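Local structure of UTP-glucose-1-phosphate uridylyltransferase 2 (Trypanosoma brucei, 3GUE) at residues P368-A373 against R396-E401; R248-D253 against G405-I410; E401-K406 against Q436-T441. The protein probably catalyses the reversible transfer of a uridylyl group from UTP to alpha-D-glucose 1-phosphate, yielding UDP-glucose and diphosphate. One frame throughout, in Å; residues are numbered along the deposited sequence. Where two conformers were deposited one is given.

Contact 1 (P368-A373 against R396-E401); sequences PRERFA and RLVLCE. With UPG (uridine-5'-diphosphate-glucose), chain C.
Glu370 sits on the 3-10 turn 369-371, just after strand 362-366, and lays its side chain across the short strand 397-399. CG stands anti to the carbonyl carbon (chi1 -50°) and the chain then bends at chi2 (-70°), folding the carboxylate onto the strand backbone. This is the tight part. OE1 of Glu370, in one of two deposited conformers, lies 2.5 Å from Leu399 O. The same OE1 presses to 3.1 Å from Val398 CB, the two side chains crossing at about a right angle. Ala373, small enough to fit beside a carbonyl, brings its CB to 3.8 Å from Leu397 O.

Elsewhere the seam is looser and hydrated. Water 1 accepts from Leu399 N at 3.0 Å and also reaches Arg369 O, water 2 joins Glu370 O to Leu397 O, and water 3 donates to Cys400 O and, weakly, to Glu370 OE2. Arg396 bends at chi3 so that NH1 meets Glu370 O at 2.9 Å, a weak bond (127°); the long side chain also binds Gly224 O and Asp394.

Past the turn, Phe372 sets its ring edge against the sugar, CE1 3.4 Å from UPG O6'. The arrangement thus belongs to a sugar-lining loop at the edge of the central sheet of a GT-A-type nucleotidyltransferase.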
loop_
_atom_site.group_PDB
_atom_site.type_symbol
_atom_site.label_atom_id
_atom_site.label_comp_id
_atom_site.label_asym_id
_atom_site.label_seq_id
_atom_site.Cartn_x
_atom_site.Cartn_y
_atom_site.Cartn_z
ATOM N N PRO A 368 -15.082 5.796 -7.225
ATOM C CA PRO A 368 -15.498 4.485 -7.696
ATOM C C PRO A 368 -14.408 3.400 -7.475
ATOM O O PRO A 368 -13.212 3.686 -7.517
ATOM C CB PRO A 368 -15.742 4.703 -9.192
ATOM C CG PRO A 368 -15.910 6.188 -9.349
ATOM C CD PRO A 368 -15.046 6.797 -8.309
ATOM N N ARG A 369 -14.846 2.172 -7.222
ATOM C CA ARG A 369 -13.927 1.056 -7.066
ATOM C C ARG A 369 -12.950 0.907 -8.225
ATOM O O ARG A 369 -11.921 0.298 -8.047
ATOM C CB ARG A 369 -14.693 -0.265 -6.863
ATOM C CG ARG A 369 -13.808 -1.417 -6.408
ATOM C CD ARG A 369 -13.974 -1.685 -4.925
ATOM N NE ARG A 369 -12.944 -2.575 -4.389
ATOM C CZ ARG A 369 -12.475 -2.501 -3.138
ATOM N NH1 ARG A 369 -12.915 -1.553 -2.323
ATOM N NH2 ARG A 369 -11.530 -3.325 -2.720
ATOM N N GLU A 370 -13.222 1.459 -9.413
ATOM C CA GLU A 370 -12.291 1.183 -10.512
ATOM C C GLU A 370 -10.931 1.901 -10.342
ATOM O O GLU A 370 -9.987 1.651 -11.089
ATOM C CB GLU A 370 -12.943 1.354 -11.903
ATOM C CG GLU A 370 -14.301 0.603 -12.065
ATOM C CD GLU A 370 -14.187 -0.926 -12.122
ATOM O OE1 GLU A 370 -13.633 -1.426 -13.124
ATOM O OE2 GLU A 370 -14.682 -1.626 -11.189
ATOM N N ARG A 371 -10.818 2.734 -9.309
ATOM C CA ARG A 371 -9.531 3.364 -8.972
ATOM C C ARG A 371 -8.684 2.633 -7.931
ATOM O O ARG A 371 -7.664 3.165 -7.476
ATOM C CB ARG A 371 -9.748 4.808 -8.506
ATOM C CG ARG A 371 -10.401 5.671 -9.551
ATOM C CD ARG A 371 -10.323 7.113 -9.200
ATOM N NE ARG A 371 -11.038 7.886 -10.205
ATOM C CZ ARG A 371 -11.203 9.209 -10.173
ATOM N NH1 ARG A 371 -10.711 9.931 -9.174
ATOM N NH2 ARG A 371 -11.891 9.798 -11.139
ATOM N N PHE A 372 -9.112 1.435 -7.542
ATOM C CA PHE A 372 -8.522 0.717 -6.418
ATOM C C PHE A 372 -8.600 -0.809 -6.692
ATOM O O PHE A 372 -9.662 -1.389 -6.597
ATOM C CB PHE A 372 -9.268 1.116 -5.116
ATOM C CG PHE A 372 -8.734 0.469 -3.850
ATOM C CD1 PHE A 372 -7.407 0.648 -3.455
ATOM C CD2 PHE A 372 -9.580 -0.266 -3.021
ATOM C CE1 PHE A 372 -6.926 0.066 -2.288
ATOM C CE2 PHE A 372 -9.109 -0.844 -1.838
ATOM C CZ PHE A 372 -7.782 -0.676 -1.465
ATOM N N ALA A 373 -7.459 -1.389 -7.099
ATOM C CA ALA A 373 -7.233 -2.821 -7.293
ATOM C C ALA A 373 -6.022 -3.221 -6.432
ATOM O O ALA A 373 -4.921 -3.425 -6.962
ATOM C CB ALA A 373 -6.956 -3.149 -8.780
ATOM N N ARG A 396 -4.724 0.656 -17.168
ATOM C CA ARG A 396 -5.030 0.430 -15.763
ATOM C C ARG A 396 -5.592 -0.979 -15.637
ATOM O O ARG A 396 -5.972 -1.597 -16.636
ATOM C CB ARG A 396 -6.009 1.485 -15.220
ATOM C CG ARG A 396 -5.399 2.874 -15.075
ATOM C CD ARG A 396 -6.304 3.843 -14.311
ATOM N NE ARG A 396 -7.589 3.998 -14.973
ATOM C CZ ARG A 396 -8.756 3.657 -14.437
ATOM N NH1 ARG A 396 -8.797 3.167 -13.202
ATOM N NH2 ARG A 396 -9.884 3.828 -15.132
ATOM N N LEU A 397 -5.578 -1.509 -14.429
ATOM C CA LEU A 397 -6.287 -2.752 -14.125
ATOM C C LEU A 397 -7.509 -2.425 -13.305
ATOM O O LEU A 397 -7.429 -1.695 -12.312
ATOM C CB LEU A 397 -5.385 -3.741 -13.407
ATOM C CG LEU A 397 -4.495 -4.490 -14.394
ATOM C CD1 LEU A 397 -3.340 -3.655 -14.877
ATOM C CD2 LEU A 397 -3.978 -5.735 -13.777
ATOM N N VAL A 398 -8.650 -2.953 -13.732
ATOM C CA VAL A 398 -9.941 -2.591 -13.116
ATOM C C VAL A 398 -10.850 -3.826 -13.016
ATOM O O VAL A 398 -10.815 -4.715 -13.865
ATOM C CB VAL A 398 -10.676 -1.514 -13.938
ATOM C CG1 VAL A 398 -9.808 -0.217 -14.050
ATOM C CG2 VAL A 398 -11.022 -2.049 -15.303
ATOM N N LEU A 399 -11.660 -3.853 -11.963
ATOM C CA LEU A 399 -12.586 -4.943 -11.727
ATOM C C LEU A 399 -13.561 -4.982 -12.903
ATOM O O LEU A 399 -13.965 -3.935 -13.420
ATOM C CB LEU A 399 -13.344 -4.710 -10.402
ATOM C CG LEU A 399 -14.274 -5.824 -9.924
ATOM C CD1 LEU A 399 -13.501 -7.035 -9.466
ATOM C CD2 LEU A 399 -15.139 -5.290 -8.791
ATOM N N CYS A 400 -13.882 -6.188 -13.344
ATOM C CA CYS A 400 -14.855 -6.432 -14.390
ATOM C C CYS A 400 -16.255 -5.925 -14.032
ATOM O O CYS A 400 -16.644 -5.849 -12.843
ATOM C CB CYS A 400 -14.898 -7.925 -14.747
ATOM S SG CYS A 400 -15.589 -9.012 -13.458
ATOM N N GLU A 401 -17.014 -5.609 -15.079
ATOM C CA GLU A 401 -18.329 -4.997 -14.953
ATOM C C GLU A 401 -19.334 -5.891 -14.230
ATOM O O GLU A 401 -20.158 -5.426 -13.438
ATOM C CB GLU A 401 -18.862 -4.617 -16.338
ATOM C CG GLU A 401 -19.868 -3.489 -16.321
ATOM C CD GLU A 401 -20.899 -3.580 -17.453
ATOM O OE1 GLU A 401 -20.588 -4.151 -18.529
ATOM O OE2 GLU A 401 -22.032 -3.076 -17.264
HETATM N N1 UPG C . 5.830 1.085 1.079
HETATM C C2 UPG C . 6.911 1.984 0.976
HETATM N N3 UPG C . 7.685 2.176 2.107
HETATM C C4 UPG C . 7.444 1.542 3.303
HETATM C C5 UPG C . 6.360 0.664 3.420
HETATM C C6 UPG C . 5.543 0.430 2.318
HETATM O O2 UPG C . 7.232 2.586 -0.059
HETATM O O4 UPG C . 8.214 1.781 4.243
HETATM C C1C UPG C . 4.955 0.843 -0.113
HETATM C C2C UPG C . 4.599 -0.586 -0.534
HETATM O O2C UPG C . 5.654 -1.168 -1.311
HETATM C C3C UPG C . 3.375 -0.305 -1.402
HETATM C C4C UPG C . 2.681 0.811 -0.637
HETATM O O4C UPG C . 3.685 1.440 0.202
HETATM O O3C UPG C . 3.806 0.219 -2.657
HETATM C C5C UPG C . 1.561 0.257 0.303
HETATM O O5C UPG C . 2.044 -0.512 1.371
HETATM P PA UPG C . 1.284 -1.857 1.839
HETATM O O1A UPG C . 1.027 -2.609 0.578
HETATM O O2A UPG C . 1.980 -2.520 2.948
HETATM O O3A UPG C . -0.161 -1.259 2.352
HETATM P PB UPG C . -0.548 -0.761 3.852
HETATM O O1B UPG C . 0.464 0.217 4.285
HETATM O O2B UPG C . -0.884 -1.922 4.735
HETATM O O3B UPG C . -1.965 -0.084 3.521
HETATM C "C1'" UPG C . -1.997 1.110 2.656
HETATM C "C2'" UPG C . -2.614 2.263 3.436
HETATM C "C3'" UPG C . -3.999 1.822 3.890
HETATM C "C4'" UPG C . -4.853 1.506 2.651
HETATM C "C5'" UPG C . -4.166 0.417 1.789
HETATM C "C6'" UPG C . -4.817 0.324 0.434
HETATM O "O2'" UPG C . -1.818 2.601 4.587
HETATM O "O3'" UPG C . -4.563 2.834 4.707
HETATM O "O4'" UPG C . -6.149 1.073 3.034
HETATM O "O5'" UPG C . -2.773 0.725 1.505
HETATM O "O6'" UPG C . -4.439 -0.906 -0.186
HETATM O O HOH W 1 -11.107 -2.167 -9.604
HETATM O O HOH W 2 -9.159 -0.697 -10.400
HETATM O O HOH W 3 -17.332 -3.627 -11.372
#

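Contact 2 (R248-D253 against G405-I410); sequences RRTESD and GKPPAI
Van der Waals contact carries most of the joint between the turn 250-253 and the extended segment 405-410. The ring of Pro407 lies against two side chains of the turn: its CD is 3.7 Å from Thr250 OG1, and its CG is 3.5 Å from Ser252 OG. Thr250 crosses the ring at about a right angle and sends its other branch, CG2, to 4.0 Å from Gly405 O. Further along, the extended Glu251 rests its carboxylate on Ala409, OE1 4.0 Å from CB. Alanine suits this place because the CA atoms of Ser252 and Ala409 are only 5.0 Å apart. Proline suits its own because the ring fixes phi and offers a rigid apolar surface.

Hydrogen bonds form within segment 248-253, none directly across to 405-410. Asp253 N closes the type I turn on Thr250 O, and Asp253 OD2 takes a nearly straight bond (169°) from Thr250 N at 2.8 Å, approaching from above the carboxylate plane. With OG1 in the crowded position between N and the carbonyl carbon (chi1 62°), Thr250 meets Ser252 OG at 2.8 Å, either hydroxyl being a possible donor. Arg249 NE binds Asp253 O. Outside the two segments, Arg369 forms a salt bridge with OD1 of Asp253.

A single water spans the two segments, accepting from Ser252 N and donating to Pro407 O.

The internal bonds probably hold the turn in shape; fit and one water, rather than direct polar bonds, join it to the proline-bearing segment.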
loop_
_atom_site.group_PDB
_atom_site.type_symbol
_atom_site.label_atom_id
_atom_site.label_comp_id
_atom_site.label_asym_id
_atom_site.label_seq_id
_atom_site.Cartn_x
_atom_site.Cartn_y
_atom_site.Cartn_z
ATOM N N ARG A 248 -16.145 2.831 -0.839
ATOM C CA ARG A 248 -17.089 2.013 -0.097
ATOM C C ARG A 248 -16.413 0.646 0.105
ATOM O O ARG A 248 -16.111 -0.085 -0.854
ATOM C CB ARG A 248 -18.439 1.916 -0.848
ATOM C CG ARG A 248 -19.411 0.826 -0.364
ATOM C CD ARG A 248 -20.042 1.175 0.969
ATOM N NE ARG A 248 -21.032 0.186 1.415
ATOM C CZ ARG A 248 -21.727 0.273 2.549
ATOM N NH1 ARG A 248 -21.556 1.314 3.355
ATOM N NH2 ARG A 248 -22.601 -0.682 2.883
ATOM N N ARG A 249 -16.108 0.356 1.364
ATOM C CA ARG A 249 -15.484 -0.886 1.744
ATOM C C ARG A 249 -16.306 -2.102 1.292
ATOM O O ARG A 249 -17.529 -2.080 1.360
ATOM C CB ARG A 249 -15.284 -0.927 3.251
ATOM C CG ARG A 249 -14.161 -1.854 3.702
ATOM C CD ARG A 249 -14.000 -1.716 5.191
ATOM N NE ARG A 249 -12.961 -2.573 5.758
ATOM C CZ ARG A 249 -12.756 -2.706 7.060
ATOM N NH1 ARG A 249 -13.508 -2.020 7.926
ATOM N NH2 ARG A 249 -11.789 -3.489 7.498
ATOM N N THR A 250 -15.598 -3.141 0.834
ATOM C CA THR A 250 -16.173 -4.428 0.432
ATOM C C THR A 250 -15.662 -5.528 1.361
ATOM O O THR A 250 -14.773 -5.299 2.190
ATOM C CB THR A 250 -15.789 -4.809 -1.029
ATOM O OG1 THR A 250 -14.364 -4.950 -1.132
ATOM C CG2 THR A 250 -16.270 -3.747 -2.031
ATOM N N GLU A 251 -16.210 -6.729 1.219
ATOM C CA GLU A 251 -15.771 -7.876 2.006
ATOM C C GLU A 251 -14.280 -8.227 1.779
ATOM O O GLU A 251 -13.618 -8.745 2.685
ATOM C CB GLU A 251 -16.668 -9.072 1.700
ATOM C CG GLU A 251 -16.958 -9.961 2.889
ATOM C CD GLU A 251 -17.479 -11.331 2.484
ATOM O OE1 GLU A 251 -18.363 -11.413 1.594
ATOM O OE2 GLU A 251 -16.999 -12.336 3.062
ATOM N N SER A 252 -13.753 -7.918 0.590
ATOM C CA SER A 252 -12.325 -8.109 0.298
ATOM C C SER A 252 -11.365 -7.106 0.996
ATOM O O SER A 252 -10.152 -7.310 1.009
ATOM C CB SER A 252 -12.091 -8.113 -1.220
ATOM O OG SER A 252 -12.335 -6.838 -1.781
ATOM N N ASP A 253 -11.877 -6.022 1.577
ATOM C CA ASP A 253 -10.965 -5.015 2.179
ATOM C C ASP A 253 -10.732 -5.383 3.642
ATOM O O ASP A 253 -11.499 -4.970 4.523
ATOM C CB ASP A 253 -11.485 -3.573 2.047
ATOM C CG ASP A 253 -11.809 -3.175 0.596
ATOM O OD1 ASP A 253 -10.954 -3.354 -0.303
ATOM O OD2 ASP A 253 -12.926 -2.675 0.364
ATOM N N GLY A 405 -18.881 -3.823 -8.938
ATOM C CA GLY A 405 -18.063 -3.066 -7.973
ATOM C C GLY A 405 -17.512 -3.853 -6.788
ATOM O O GLY A 405 -16.768 -3.296 -5.978
ATOM N N LYS A 406 -17.885 -5.133 -6.676
ATOM C CA LYS A 406 -17.512 -5.967 -5.534
ATOM C C LYS A 406 -16.534 -7.059 -5.964
ATOM O O LYS A 406 -16.923 -7.988 -6.676
ATOM C CB LYS A 406 -18.730 -6.612 -4.863
ATOM C CG LYS A 406 -19.731 -5.655 -4.237
ATOM C CD LYS A 406 -20.871 -6.432 -3.594
ATOM C CE LYS A 406 -22.210 -5.768 -3.851
ATOM N NZ LYS A 406 -22.702 -4.973 -2.688
ATOM N N PRO A 407 -15.253 -6.955 -5.537
ATOM C CA PRO A 407 -14.319 -8.001 -5.936
ATOM C C PRO A 407 -14.754 -9.350 -5.353
ATOM O O PRO A 407 -15.438 -9.375 -4.312
ATOM C CB PRO A 407 -12.995 -7.561 -5.298
ATOM C CG PRO A 407 -13.158 -6.058 -5.076
ATOM C CD PRO A 407 -14.600 -5.923 -4.703
ATOM N N PRO A 408 -14.364 -10.464 -6.014
ATOM C CA PRO A 408 -14.611 -11.777 -5.404
ATOM C C PRO A 408 -13.996 -11.760 -4.002
ATOM O O PRO A 408 -12.901 -11.203 -3.829
ATOM C CB PRO A 408 -13.782 -12.730 -6.268
ATOM C CG PRO A 408 -13.588 -12.048 -7.556
ATOM C CD PRO A 408 -13.640 -10.569 -7.297
ATOM N N ALA A 409 -14.684 -12.331 -3.014
ATOM C CA ALA A 409 -14.108 -12.401 -1.673
ATOM C C ALA A 409 -13.310 -13.714 -1.534
ATOM O O ALA A 409 -13.883 -14.794 -1.329
ATOM C CB ALA A 409 -15.190 -12.282 -0.607
ATOM N N ILE A 410 -11.995 -13.614 -1.649
ATOM C CA ILE A 410 -11.106 -14.805 -1.696
ATOM C C ILE A 410 -10.410 -15.053 -0.335
ATOM O O ILE A 410 -9.600 -14.224 0.128
ATOM C CB ILE A 410 -10.083 -14.697 -2.863
ATOM C CG1 ILE A 410 -10.797 -14.383 -4.190
ATOM C CG2 ILE A 410 -9.210 -16.004 -2.984
ATOM C CD1 ILE A 410 -9.862 -14.082 -5.383
HETATM O O HOH W 4 -15.477 -8.017 -1.964
#

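Contact 3 (E401-K406 against Q436-T441); sequences EERNGK and QCTSLT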
loop_
_atom_site.group_PDB
_atom_site.type_symbol
_atom_site.label_atom_id
_atom_site.label_comp_id
_atom_site.label_asym_id
_atom_site.label_seq_id
_atom_site.Cartn_x
_atom_site.Cartn_y
_atom_site.Cartn_z
ATOM N N GLU A 401 -17.014 -5.609 -15.079
ATOM C CA GLU A 401 -18.329 -4.997 -14.953
ATOM C C GLU A 401 -19.334 -5.891 -14.230
ATOM O O GLU A 401 -20.158 -5.426 -13.438
ATOM C CB GLU A 401 -18.862 -4.617 -16.338
ATOM C CG GLU A 401 -19.868 -3.489 -16.321
ATOM C CD GLU A 401 -20.899 -3.580 -17.453
ATOM O OE1 GLU A 401 -20.588 -4.151 -18.529
ATOM O OE2 GLU A 401 -22.032 -3.076 -17.264
ATOM N N GLU A 402 -19.265 -7.181 -14.500
ATOM C CA GLU A 402 -20.238 -8.117 -13.952
ATOM C C GLU A 402 -20.082 -8.373 -12.447
ATOM O O GLU A 402 -20.977 -8.952 -11.833
ATOM C CB GLU A 402 -20.222 -9.426 -14.741
ATOM C CG GLU A 402 -18.925 -10.222 -14.608
ATOM C CD GLU A 402 -18.999 -11.551 -15.333
ATOM O OE1 GLU A 402 -19.940 -12.335 -15.070
ATOM O OE2 GLU A 402 -18.116 -11.802 -16.180
ATOM N N ARG A 403 -18.939 -7.974 -11.870
ATOM C CA ARG A 403 -18.768 -8.035 -10.407
ATOM C C ARG A 403 -19.388 -6.833 -9.663
ATOM O O ARG A 403 -19.226 -6.703 -8.444
ATOM C CB ARG A 403 -17.310 -8.300 -9.994
ATOM C CG ARG A 403 -16.833 -9.746 -10.274
ATOM C CD ARG A 403 -17.337 -10.848 -9.287
ATOM N NE ARG A 403 -18.740 -10.752 -8.868
ATOM C CZ ARG A 403 -19.790 -11.234 -9.542
ATOM N NH1 ARG A 403 -19.636 -11.855 -10.703
ATOM N NH2 ARG A 403 -21.012 -11.070 -9.058
ATOM N N ASN A 404 -20.122 -5.999 -10.410
ATOM C CA ASN A 404 -20.890 -4.865 -9.855
ATOM C C ASN A 404 -20.183 -4.053 -8.760
ATOM O O ASN A 404 -20.808 -3.639 -7.775
ATOM C CB ASN A 404 -22.320 -5.297 -9.429
ATOM C CG ASN A 404 -22.336 -6.411 -8.371
ATOM O OD1 ASN A 404 -22.114 -6.166 -7.180
ATOM N ND2 ASN A 404 -22.632 -7.641 -8.808
ATOM N N GLY A 405 -18.881 -3.823 -8.938
ATOM C CA GLY A 405 -18.063 -3.066 -7.973
ATOM C C GLY A 405 -17.512 -3.853 -6.788
ATOM O O GLY A 405 -16.768 -3.296 -5.978
ATOM N N LYS A 406 -17.885 -5.133 -6.676
ATOM C CA LYS A 406 -17.512 -5.967 -5.534
ATOM C C LYS A 406 -16.534 -7.059 -5.964
ATOM O O LYS A 406 -16.923 -7.988 -6.676
ATOM C CB LYS A 406 -18.730 -6.612 -4.863
ATOM C CG LYS A 406 -19.731 -5.655 -4.237
ATOM C CD LYS A 406 -20.871 -6.432 -3.594
ATOM C CE LYS A 406 -22.210 -5.768 -3.851
ATOM N NZ LYS A 406 -22.702 -4.973 -2.688
ATOM N N GLN A 436 -17.051 -14.468 -12.610
ATOM C CA GLN A 436 -18.397 -14.767 -12.114
ATOM C C GLN A 436 -18.403 -15.179 -10.635
ATOM O O GLN A 436 -19.417 -15.665 -10.132
ATOM C CB GLN A 436 -19.059 -15.880 -12.946
ATOM C CG GLN A 436 -18.838 -15.783 -14.452
ATOM C CD GLN A 436 -19.548 -16.887 -15.211
ATOM O OE1 GLN A 436 -18.937 -17.892 -15.597
ATOM N NE2 GLN A 436 -20.843 -16.723 -15.405
ATOM N N CYS A 437 -17.264 -15.021 -9.953
ATOM C CA CYS A 437 -17.124 -15.509 -8.591
ATOM C C CYS A 437 -17.466 -14.428 -7.569
ATOM O O CYS A 437 -16.915 -13.330 -7.601
ATOM C CB CYS A 437 -15.706 -16.032 -8.377
ATOM S SG CYS A 437 -15.385 -16.465 -6.689
ATOM N N THR A 438 -18.404 -14.716 -6.676
ATOM C CA THR A 438 -18.687 -13.765 -5.585
ATOM C C THR A 438 -17.808 -14.086 -4.362
ATOM O O THR A 438 -17.520 -13.217 -3.544
ATOM C CB THR A 438 -20.206 -13.671 -5.179
ATOM O OG1 THR A 438 -20.643 -14.893 -4.592
ATOM C CG2 THR A 438 -21.108 -13.357 -6.356
ATOM N N SER A 439 -17.369 -15.336 -4.268
ATOM C CA SER A 439 -16.685 -15.823 -3.070
ATOM C C SER A 439 -15.942 -17.122 -3.375
ATOM O O SER A 439 -16.496 -18.024 -3.977
ATOM C CB SER A 439 -17.732 -16.072 -1.983
ATOM O OG SER A 439 -17.135 -16.304 -0.748
ATOM N N LEU A 440 -14.680 -17.213 -2.973
ATOM C CA LEU A 440 -13.933 -18.477 -3.081
ATOM C C LEU A 440 -13.099 -18.734 -1.826
ATOM O O LEU A 440 -12.233 -17.936 -1.476
ATOM C CB LEU A 440 -13.044 -18.515 -4.336
ATOM C CG LEU A 440 -12.054 -19.687 -4.441
ATOM C CD1 LEU A 440 -12.744 -21.043 -4.790
ATOM C CD2 LEU A 440 -10.880 -19.386 -5.394
ATOM N N THR A 441 -13.392 -19.851 -1.155
ATOM C CA THR A 441 -12.684 -20.256 0.037
ATOM C C THR A 441 -11.934 -21.576 -0.239
ATOM O O THR A 441 -12.519 -22.554 -0.736
ATOM C CB THR A 441 -13.672 -20.345 1.259
ATOM O OG1 THR A 441 -14.200 -19.034 1.518
ATOM C CG2 THR A 441 -12.988 -20.847 2.511
#
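Arg403 owes its grip on segment 436-441 to a doubly folded side chain. It bends at chi2 (-76°) and again at chi3 (41°), curling from the end of the 3-10 turn 401-403 over the backbone of Cys437. CD comes to 3.0 Å from Cys437 O, and the carbonyl carbon of Cys437 lies over one guanidinium face. NE is 3.4 Å from that oxygen but poorly aimed for a hydrogen bond. The two end nitrogens divide the neighbours: NH1 lies 3.5 Å from Gln436 CA and bonds to Arg435 O, while NH2 is 3.5 Å from the methyl CG2 of Thr438, the Arg403 chain crossing that of Thr438 at about a right angle.

Glu402 adopts the crowded first torsion (chi1 66°) and then extends, bringing OE1 to 3.7 Å from Gln436 CG while OE2 pairs with Arg435. After Arg403 the chain reverses in a type I' turn, where Asn404 and Gly405 take the positive phi values that these residue types tolerate well.

Arginine suits the place because its end can bond Arg435 O while its flat face covers the Cys437 peptide. The two segments meet without a direct hydrogen bond; the polar ties run to Arg435, just before 436-441.

How the contacts relate
Contacts 1 and 2 are partly buried, whereas contact 3 lies at the surface, away from the annotated sites. Contact 1 reaches the UDP-glucose pocket through Phe372; in contact 2 the Ser252 side chain is about 10 Å from the ligand. A salt bridge joins these two, and Leu399 packs its CD2 on Gly405 and Lys406, residues that contacts 2 and 3 share; Glu401 belongs to both contacts 1 and 3. Ala409 probably hydrogen-bonds to Thr438 and Leu440, pairing strands 409-412 and 437-443 in the C-terminal parallel sheet, probably the left-handed beta-helix of this family. The chemistry shifts accordingly: waters and a carboxylate in contact 1, proline packing at the junction, a folded arginine over backbone outside.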